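Local atomic coordinates of PbSGBP-B lipoprotein (PDB entry 6D2Y), a protein that probably binds polysaccharide at the cell surface of Prevotella bryantii, as a magnesium-containing lipoprotein built largely of beta sheet. Residues 283-296 and 337-351. Numbering follows the deposited sequence.
Sequences WAGNWANPETYASH and PSQISLGNAGVVDVN
Two groups grip the carbonyl oxygen Leu-342 O: the backbone amide Trp-287 N, 3.0 Å away, and a water that donates to both Leu-342 O and Glu-291 OE2, bridging the segments. That same carboxylate oxygen accepts from Asn-286 N and, weakly, from Ala-288 N, while Glu-291 OE1 turns its anti lone pair to Tyr-293 N at 2.9 Å. A glutamate bent at chi2 (50°) can thus fold back and gather the amides of its own loop, which holds that loop in shape against 337-351. Across the contact, Tyr-293 OH donates to the anti lone pair of Asp-349 OD2 (2.9 Å), OD2 lying at the ring's edge, the carboxylate plane turned 63° from the ring; Asp-349 OD1 serves Asn-351 N and Val-353 N. Leu-342 pushes CD2 against the edge of the His-296 imidazole, 3.4 Å from ND1, which itself donates to Gly-285 O. Ile-340, with CG1 anti to its amide nitrogen (chi1 -179°), lays CG1 and CD1 over one face of Trp-283, whose NE1 hydrogen-bonds to Asn-425 OD1. Side-chain-free Gly-343 brings CA over the Trp-287 ring, 3.4 Å from CE3. With a single beta bridge (Glu-291 with Asp-349), these loops owe their order largely to carboxylate, water and apolar packing.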
ATOM      1  N   TRP A 283     -15.492  -4.295  21.285  1.00 41.27           N
ATOM      2  CA  TRP A 283     -14.793  -4.356  22.562  1.00 47.46           C
ATOM      3  C   TRP A 283     -14.702  -5.815  22.990  1.00 44.82           C
ATOM      4  O   TRP A 283     -15.718  -6.516  23.034  1.00 43.19           O
ATOM      5  CB  TRP A 283     -15.508  -3.511  23.617  1.00 45.86           C
ATOM      6  CG  TRP A 283     -15.749  -2.089  23.177  1.00 43.67           C
ATOM      7  CD1 TRP A 283     -15.075  -1.405  22.205  1.00 43.03           C
ATOM      8  CD2 TRP A 283     -16.731  -1.182  23.696  1.00 41.13           C
ATOM      9  NE1 TRP A 283     -15.577  -0.131  22.086  1.00 41.44           N
ATOM     10  CE2 TRP A 283     -16.593   0.031  22.991  1.00 46.99           C
ATOM     11  CE3 TRP A 283     -17.710  -1.277  24.688  1.00 39.83           C
ATOM     12  CZ2 TRP A 283     -17.400   1.138  23.246  1.00 47.21           C
ATOM     13  CZ3 TRP A 283     -18.510  -0.178  24.940  1.00 38.34           C
ATOM     14  CH2 TRP A 283     -18.351   1.014  24.222  1.00 46.52           C
ATOM     15  N   ALA A 284     -13.484  -6.271  23.276  1.00 46.23           N
ATOM     16  CA  ALA A 284     -13.281  -7.654  23.685  1.00 48.24           C
ATOM     17  C   ALA A 284     -13.930  -7.914  25.039  1.00 42.09           C
ATOM     18  O   ALA A 284     -13.970  -7.038  25.908  1.00 46.09           O
ATOM     19  CB  ALA A 284     -11.788  -7.976  23.749  1.00 52.00           C
ATOM     20  N   GLY A 285     -14.439  -9.125  25.212  1.00 42.54           N
ATOM     21  CA  GLY A 285     -15.119  -9.526  26.425  1.00 46.09           C
ATOM     22  C   GLY A 285     -16.627  -9.564  26.240  1.00 53.67           C
ATOM     23  O   GLY A 285     -17.180  -9.085  25.249  1.00 56.13           O
ATOM     24  N   ASN A 286     -17.293 -10.155  27.228  1.00 52.56           N
ATOM     25  CA  ASN A 286     -18.750 -10.260  27.211  1.00 49.25           C
ATOM     26  C   ASN A 286     -19.271 -10.424  28.639  1.00 52.27           C
ATOM     27  O   ASN A 286     -19.938 -11.398  28.986  1.00 55.05           O
ATOM     28  CB  ASN A 286     -19.192 -11.405  26.301  1.00 48.43           C
ATOM     29  CG  ASN A 286     -20.670 -11.338  25.947  1.00 55.37           C
ATOM     30  OD1 ASN A 286     -21.276 -10.265  25.964  1.00 53.60           O
ATOM     31  ND2 ASN A 286     -21.251 -12.484  25.611  1.00 59.94           N
ATOM     32  N   TRP A 287     -18.963  -9.443  29.490  1.00 56.81           N
ATOM     33  CA  TRP A 287     -19.509  -9.352  30.848  1.00 56.09           C
ATOM     34  C   TRP A 287     -19.169 -10.573  31.702  1.00 53.85           C
ATOM     35  O   TRP A 287     -19.962 -10.983  32.554  1.00 50.31           O
ATOM     36  CB  TRP A 287     -21.028  -9.137  30.825  1.00 52.97           C
ATOM     37  CG  TRP A 287     -21.489  -8.041  29.913  1.00 52.34           C
ATOM     38  CD1 TRP A 287     -21.816  -8.155  28.595  1.00 46.16           C
ATOM     39  CD2 TRP A 287     -21.681  -6.664  30.257  1.00 54.29           C
ATOM     40  NE1 TRP A 287     -22.197  -6.932  28.094  1.00 49.27           N
ATOM     41  CE2 TRP A 287     -22.124  -6.001  29.097  1.00 47.31           C
ATOM     42  CE3 TRP A 287     -21.523  -5.927  31.436  1.00 61.55           C
ATOM     43  CZ2 TRP A 287     -22.408  -4.637  29.078  1.00 51.60           C
ATOM     44  CZ3 TRP A 287     -21.802  -4.574  31.416  1.00 62.53           C
ATOM     45  CH2 TRP A 287     -22.240  -3.943  30.245  1.00 59.40           C
ATOM     46  N   ALA A 288     -17.993 -11.157  31.498  1.00 50.14           N
ATOM     47  CA  ALA A 288     -17.545 -12.295  32.291  1.00 56.62           C
ATOM     48  C   ALA A 288     -16.660 -11.816  33.431  1.00 62.35           C
ATOM     49  O   ALA A 288     -15.864 -10.890  33.271  1.00 64.30           O
ATOM     50  CB  ALA A 288     -16.786 -13.306  31.430  1.00 60.38           C
ATOM     51  N   ASN A 289     -16.807 -12.461  34.594  1.00 65.64           N
ATOM     52  CA  ASN A 289     -16.052 -12.109  35.791  1.00 65.17           C
ATOM     53  C   ASN A 289     -15.671 -13.400  36.509  1.00 64.54           C
ATOM     54  O   ASN A 289     -16.508 -13.995  37.208  1.00 59.67           O
ATOM     55  CB  ASN A 289     -16.857 -11.188  36.704  1.00 71.23           C
ATOM     56  CG  ASN A 289     -16.067 -10.718  37.914  1.00 71.41           C
ATOM     57  OD1 ASN A 289     -14.840 -10.802  37.930  1.00 65.94           O
ATOM     58  ND2 ASN A 289     -16.766 -10.229  38.933  1.00 76.75           N
ATOM     59  N   PRO A 290     -14.416 -13.863  36.369  1.00 68.91           N
ATOM     60  CA  PRO A 290     -13.329 -13.239  35.601  1.00 69.29           C
ATOM     61  C   PRO A 290     -13.553 -13.293  34.095  1.00 62.57           C
ATOM     62  O   PRO A 290     -14.286 -14.155  33.613  1.00 64.49           O
ATOM     63  CB  PRO A 290     -12.096 -14.070  35.989  1.00 69.11           C
ATOM     64  CG  PRO A 290     -12.504 -14.854  37.201  1.00 68.91           C
ATOM     65  CD  PRO A 290     -13.965 -15.092  37.041  1.00 66.88           C
ATOM     66  N   GLU A 291     -12.931 -12.369  33.366  1.00 62.66           N
ATOM     67  CA  GLU A 291     -13.110 -12.275  31.919  1.00 55.96           C
ATOM     68  C   GLU A 291     -12.231 -13.322  31.248  1.00 55.79           C
ATOM     69  O   GLU A 291     -11.015 -13.161  31.148  1.00 64.68           O
ATOM     70  CB  GLU A 291     -12.776 -10.872  31.427  1.00 53.97           C
ATOM     71  CG  GLU A 291     -13.017 -10.667  29.938  1.00 51.15           C
ATOM     72  CD  GLU A 291     -14.392 -11.132  29.495  1.00 55.62           C
ATOM     73  OE1 GLU A 291     -14.504 -12.276  29.003  1.00 51.84           O
ATOM     74  OE2 GLU A 291     -15.363 -10.355  29.634  1.00 51.28           O
ATOM     75  N   THR A 292     -12.853 -14.399  30.776  1.00 52.72           N
ATOM     76  CA  THR A 292     -12.138 -15.482  30.116  1.00 57.17           C
ATOM     77  C   THR A 292     -11.974 -15.267  28.619  1.00 57.31           C
ATOM     78  O   THR A 292     -11.201 -15.994  27.987  1.00 55.37           O
ATOM     79  CB  THR A 292     -12.865 -16.809  30.350  1.00 62.53           C
ATOM     80  OG1 THR A 292     -14.172 -16.740  29.765  1.00 62.98           O
ATOM     81  CG2 THR A 292     -12.996 -17.089  31.842  1.00 60.19           C
ATOM     82  N   TYR A 293     -12.680 -14.291  28.045  1.00 59.49           N
ATOM     83  CA  TYR A 293     -12.736 -14.088  26.597  1.00 53.59           C
ATOM     84  C   TYR A 293     -13.218 -15.343  25.874  1.00 56.52           C
ATOM     85  O   TYR A 293     -12.879 -15.570  24.709  1.00 54.49           O
ATOM     86  CB  TYR A 293     -11.388 -13.624  26.039  1.00 53.61           C
ATOM     87  CG  TYR A 293     -10.916 -12.316  26.626  1.00 59.67           C
ATOM     88  CD1 TYR A 293     -11.543 -11.120  26.300  1.00 53.28           C
ATOM     89  CD2 TYR A 293      -9.848 -12.277  27.513  1.00 63.11           C
ATOM     90  CE1 TYR A 293     -11.116  -9.922  26.842  1.00 63.10           C
ATOM     91  CE2 TYR A 293      -9.416 -11.085  28.059  1.00 60.93           C
ATOM     92  CZ  TYR A 293     -10.052  -9.910  27.721  1.00 61.81           C
ATOM     93  OH  TYR A 293      -9.621  -8.722  28.264  1.00 67.17           O
ATOM     94  N   ALA A 294     -14.009 -16.170  26.563  1.00 55.34           N
ATOM     95  CA  ALA A 294     -14.690 -17.273  25.899  1.00 54.73           C
ATOM     96  C   ALA A 294     -15.707 -16.774  24.884  1.00 59.52           C
ATOM     97  O   ALA A 294     -16.061 -17.512  23.959  1.00 62.90           O
ATOM     98  CB  ALA A 294     -15.373 -18.172  26.931  1.00 47.98           C
ATOM     99  N   SER A 295     -16.185 -15.542  25.047  1.00 59.35           N
ATOM    100  CA  SER A 295     -17.019 -14.863  24.069  1.00 54.79           C
ATOM    101  C   SER A 295     -16.407 -13.499  23.784  1.00 49.16           C
ATOM    102  O   SER A 295     -15.972 -12.804  24.708  1.00 44.48           O
ATOM    103  CB  SER A 295     -18.461 -14.712  24.570  1.00 56.63           C
ATOM    104  OG  SER A 295     -19.291 -14.148  23.570  1.00 56.39           O
ATOM    105  N   HIS A 296     -16.368 -13.129  22.501  1.00 44.83           N
ATOM    106  CA  HIS A 296     -15.733 -11.906  22.019  1.00 42.67           C
ATOM    107  C   HIS A 296     -14.254 -11.893  22.383  1.00 42.73           C
ATOM    108  O   HIS A 296     -13.848 -11.175  23.305  1.00 47.91           O
ATOM    109  CB  HIS A 296     -16.427 -10.664  22.582  1.00 48.86           C
ATOM    110  CG  HIS A 296     -17.880 -10.574  22.240  1.00 53.80           C
ATOM    111  ND1 HIS A 296     -18.743  -9.711  22.882  1.00 56.27           N
ATOM    112  CD2 HIS A 296     -18.623 -11.232  21.320  1.00 54.50           C
ATOM    113  CE1 HIS A 296     -19.955  -9.845  22.375  1.00 57.26           C
ATOM    114  NE2 HIS A 296     -19.909 -10.761  21.425  1.00 56.63           N
ATOM    115  N   PRO A 337      -7.206  -4.114  26.746  1.00 57.61           N
ATOM    116  CA  PRO A 337      -8.244  -4.290  27.772  1.00 54.97           C
ATOM    117  C   PRO A 337      -8.126  -3.288  28.903  1.00 55.36           C
ATOM    118  O   PRO A 337      -9.138  -2.985  29.555  1.00 58.54           O
ATOM    119  CB  PRO A 337      -8.011  -5.724  28.267  1.00 58.62           C
ATOM    120  CG  PRO A 337      -7.312  -6.398  27.154  1.00 56.84           C
ATOM    121  CD  PRO A 337      -6.429  -5.350  26.547  1.00 57.98           C
ATOM    122  N   SER A 338      -6.923  -2.761  29.151  1.00 59.21           N
ATOM    123  CA  SER A 338      -6.776  -1.686  30.117  1.00 61.84           C
ATOM    124  C   SER A 338      -7.565  -0.440  29.724  1.00 57.43           C
ATOM    125  O   SER A 338      -7.972   0.323  30.600  1.00 61.92           O
ATOM    126  CB  SER A 338      -5.287  -1.363  30.279  1.00 68.34           C
ATOM    127  OG  SER A 338      -5.096  -0.014  30.665  1.00 78.75           O
ATOM    128  N   GLN A 339      -7.790  -0.211  28.436  1.00 52.90           N
ATOM    129  CA  GLN A 339      -8.452   1.009  27.983  1.00 52.50           C
ATOM    130  C   GLN A 339      -9.948   0.818  27.752  1.00 50.11           C
ATOM    131  O   GLN A 339     -10.738   1.726  28.037  1.00 51.47           O
ATOM    132  CB  GLN A 339      -7.802   1.507  26.687  1.00 53.26           C
ATOM    133  CG  GLN A 339      -6.352   1.904  26.849  1.00 56.65           C
ATOM    134  CD  GLN A 339      -5.686   2.171  25.513  1.00 57.15           C
ATOM    135  OE1 GLN A 339      -5.286   1.241  24.809  1.00 56.16           O
ATOM    136  NE2 GLN A 339      -5.550   3.443  25.160  1.00 56.83           N
ATOM    137  N   ILE A 340     -10.350  -0.340  27.235  1.00 49.32           N
ATOM    138  CA  ILE A 340     -11.734  -0.567  26.839  1.00 49.47           C
ATOM    139  C   ILE A 340     -11.996  -2.066  26.859  1.00 52.08           C
ATOM    140  O   ILE A 340     -11.128  -2.869  26.505  1.00 51.53           O
ATOM    141  CB  ILE A 340     -12.024   0.048  25.447  1.00 50.38           C
ATOM    142  CG1 ILE A 340     -13.484  -0.172  25.052  1.00 44.42           C
ATOM    143  CG2 ILE A 340     -11.085  -0.524  24.394  1.00 51.51           C
ATOM    144  CD1 ILE A 340     -14.466   0.494  25.983  1.00 44.47           C
ATOM    145  N   SER A 341     -13.202  -2.435  27.281  1.00 51.40           N
ATOM    146  CA  SER A 341     -13.647  -3.821  27.271  1.00 49.82           C
ATOM    147  C   SER A 341     -15.163  -3.827  27.374  1.00 49.80           C
ATOM    148  O   SER A 341     -15.774  -2.848  27.811  1.00 48.99           O
ATOM    149  CB  SER A 341     -13.022  -4.628  28.416  1.00 46.76           C
ATOM    150  OG  SER A 341     -13.422  -4.114  29.674  1.00 49.16           O
ATOM    151  N   LEU A 342     -15.768  -4.936  26.957  1.00 44.09           N
ATOM    152  CA  LEU A 342     -17.219  -5.094  27.040  1.00 40.24           C
ATOM    153  C   LEU A 342     -17.548  -5.750  28.374  1.00 45.72           C
ATOM    154  O   LEU A 342     -17.496  -6.974  28.509  1.00 46.51           O
ATOM    155  CB  LEU A 342     -17.753  -5.915  25.874  1.00 41.65           C
ATOM    156  CG  LEU A 342     -19.278  -6.051  25.874  1.00 46.76           C
ATOM    157  CD1 LEU A 342     -19.938  -4.717  25.555  1.00 53.25           C
ATOM    158  CD2 LEU A 342     -19.742  -7.131  24.911  1.00 41.87           C
ATOM    159  N   GLY A 343     -17.888  -4.933  29.363  1.00 46.65           N
ATOM    160  CA  GLY A 343     -18.219  -5.449  30.678  1.00 47.70           C
ATOM    161  C   GLY A 343     -18.170  -4.337  31.709  1.00 49.40           C
ATOM    162  O   GLY A 343     -18.213  -3.155  31.372  1.00 57.99           O
ATOM    163  N   ASN A 344     -18.085  -4.749  32.969  1.00 54.31           N
ATOM    164  CA  ASN A 344     -17.989  -3.810  34.075  1.00 56.85           C
ATOM    165  C   ASN A 344     -16.535  -3.433  34.322  1.00 58.23           C
ATOM    166  O   ASN A 344     -15.616  -4.224  34.092  1.00 55.71           O
ATOM    167  CB  ASN A 344     -18.596  -4.404  35.349  1.00 58.24           C
ATOM    168  CG  ASN A 344     -20.113  -4.450  35.306  1.00 64.06           C
ATOM    169  OD1 ASN A 344     -20.776  -3.415  35.227  1.00 71.41           O
ATOM    170  ND2 ASN A 344     -20.670  -5.655  35.365  1.00 61.09           N
ATOM    171  N   ALA A 345     -16.333  -2.203  34.787  1.00 56.97           N
ATOM    172  CA  ALA A 345     -14.999  -1.752  35.154  1.00 59.83           C
ATOM    173  C   ALA A 345     -14.545  -2.438  36.436  1.00 63.79           C
ATOM    174  O   ALA A 345     -15.346  -2.701  37.337  1.00 69.83           O
ATOM    175  CB  ALA A 345     -14.982  -0.235  35.336  1.00 60.95           C
ATOM    176  N   GLY A 346     -13.247  -2.732  36.514  1.00 65.45           N
ATOM    177  CA  GLY A 346     -12.659  -3.362  37.675  1.00 69.18           C
ATOM    178  C   GLY A 346     -12.481  -4.862  37.560  1.00 70.65           C
ATOM    179  O   GLY A 346     -11.712  -5.441  38.337  1.00 74.77           O
ATOM    180  N   VAL A 347     -13.179  -5.505  36.622  1.00 69.23           N
ATOM    181  CA  VAL A 347     -13.003  -6.935  36.412  1.00 71.45           C
ATOM    182  C   VAL A 347     -11.585  -7.199  35.922  1.00 69.64           C
ATOM    183  O   VAL A 347     -11.023  -6.423  35.138  1.00 68.10           O
ATOM    184  CB  VAL A 347     -14.053  -7.452  35.410  1.00 66.33           C
ATOM    185  CG1 VAL A 347     -13.721  -8.862  34.939  1.00 63.34           C
ATOM    186  CG2 VAL A 347     -15.447  -7.400  36.023  1.00 65.11           C
ATOM    187  N   VAL A 348     -10.986  -8.286  36.403  1.00 60.42           N
ATOM    188  CA  VAL A 348      -9.686  -8.739  35.922  1.00 67.74           C
ATOM    189  C   VAL A 348      -9.895  -9.957  35.031  1.00 69.27           C
ATOM    190  O   VAL A 348     -10.791 -10.774  35.275  1.00 70.89           O
ATOM    191  CB  VAL A 348      -8.715  -9.046  37.080  1.00 72.25           C
ATOM    192  CG1 VAL A 348      -8.596  -7.840  37.998  1.00 79.65           C
ATOM    193  CG2 VAL A 348      -9.171 -10.265  37.863  1.00 77.48           C
ATOM    194  N   ASP A 349      -9.079 -10.064  33.984  1.00 60.95           N
ATOM    195  CA  ASP A 349      -9.188 -11.150  33.025  1.00 65.18           C
ATOM    196  C   ASP A 349      -8.147 -12.225  33.335  1.00 71.36           C
ATOM    197  O   ASP A 349      -7.421 -12.153  34.330  1.00 71.77           O
ATOM    198  CB  ASP A 349      -9.057 -10.612  31.594  1.00 71.43           C
ATOM    199  CG  ASP A 349      -7.757  -9.854  31.354  1.00 76.02           C
ATOM    200  OD1 ASP A 349      -6.883  -9.832  32.245  1.00 82.13           O
ATOM    201  OD2 ASP A 349      -7.614  -9.273  30.257  1.00 75.97           O
ATOM    202  N   VAL A 350      -8.060 -13.231  32.465  1.00 76.57           N
ATOM    203  CA  VAL A 350      -7.166 -14.366  32.673  1.00 82.00           C
ATOM    204  C   VAL A 350      -5.717 -13.953  32.453  1.00 84.20           C
ATOM    205  O   VAL A 350      -4.801 -14.772  32.584  1.00 85.24           O
ATOM    206  CB  VAL A 350      -7.543 -15.540  31.750  1.00 82.72           C
ATOM    207  CG1 VAL A 350      -8.992 -15.938  31.970  1.00 81.42           C
ATOM    208  CG2 VAL A 350      -7.307 -15.162  30.296  1.00 82.17           C
ATOM    209  N   ASN A 351      -5.498 -12.685  32.111  1.00 86.50           N
ATOM    210  CA  ASN A 351      -4.160 -12.150  31.897  1.00 79.18           C
ATOM    211  C   ASN A 351      -3.732 -11.191  33.001  1.00 72.81           C
ATOM    212  O   ASN A 351      -2.659 -10.587  32.902  1.00 75.66           O
ATOM    213  CB  ASN A 351      -4.083 -11.456  30.536  1.00 71.62           C
ATOM    214  CG  ASN A 351      -4.502 -12.363  29.395  1.00 77.92           C
ATOM    215  OD1 ASN A 351      -4.315 -13.579  29.454  1.00 78.25           O
ATOM    216  ND2 ASN A 351      -5.075 -11.776  28.350  1.00 79.92           N
TER
HETATM  217  O   HOH W   1     -15.756  -7.827  30.340  1.00 59.46           O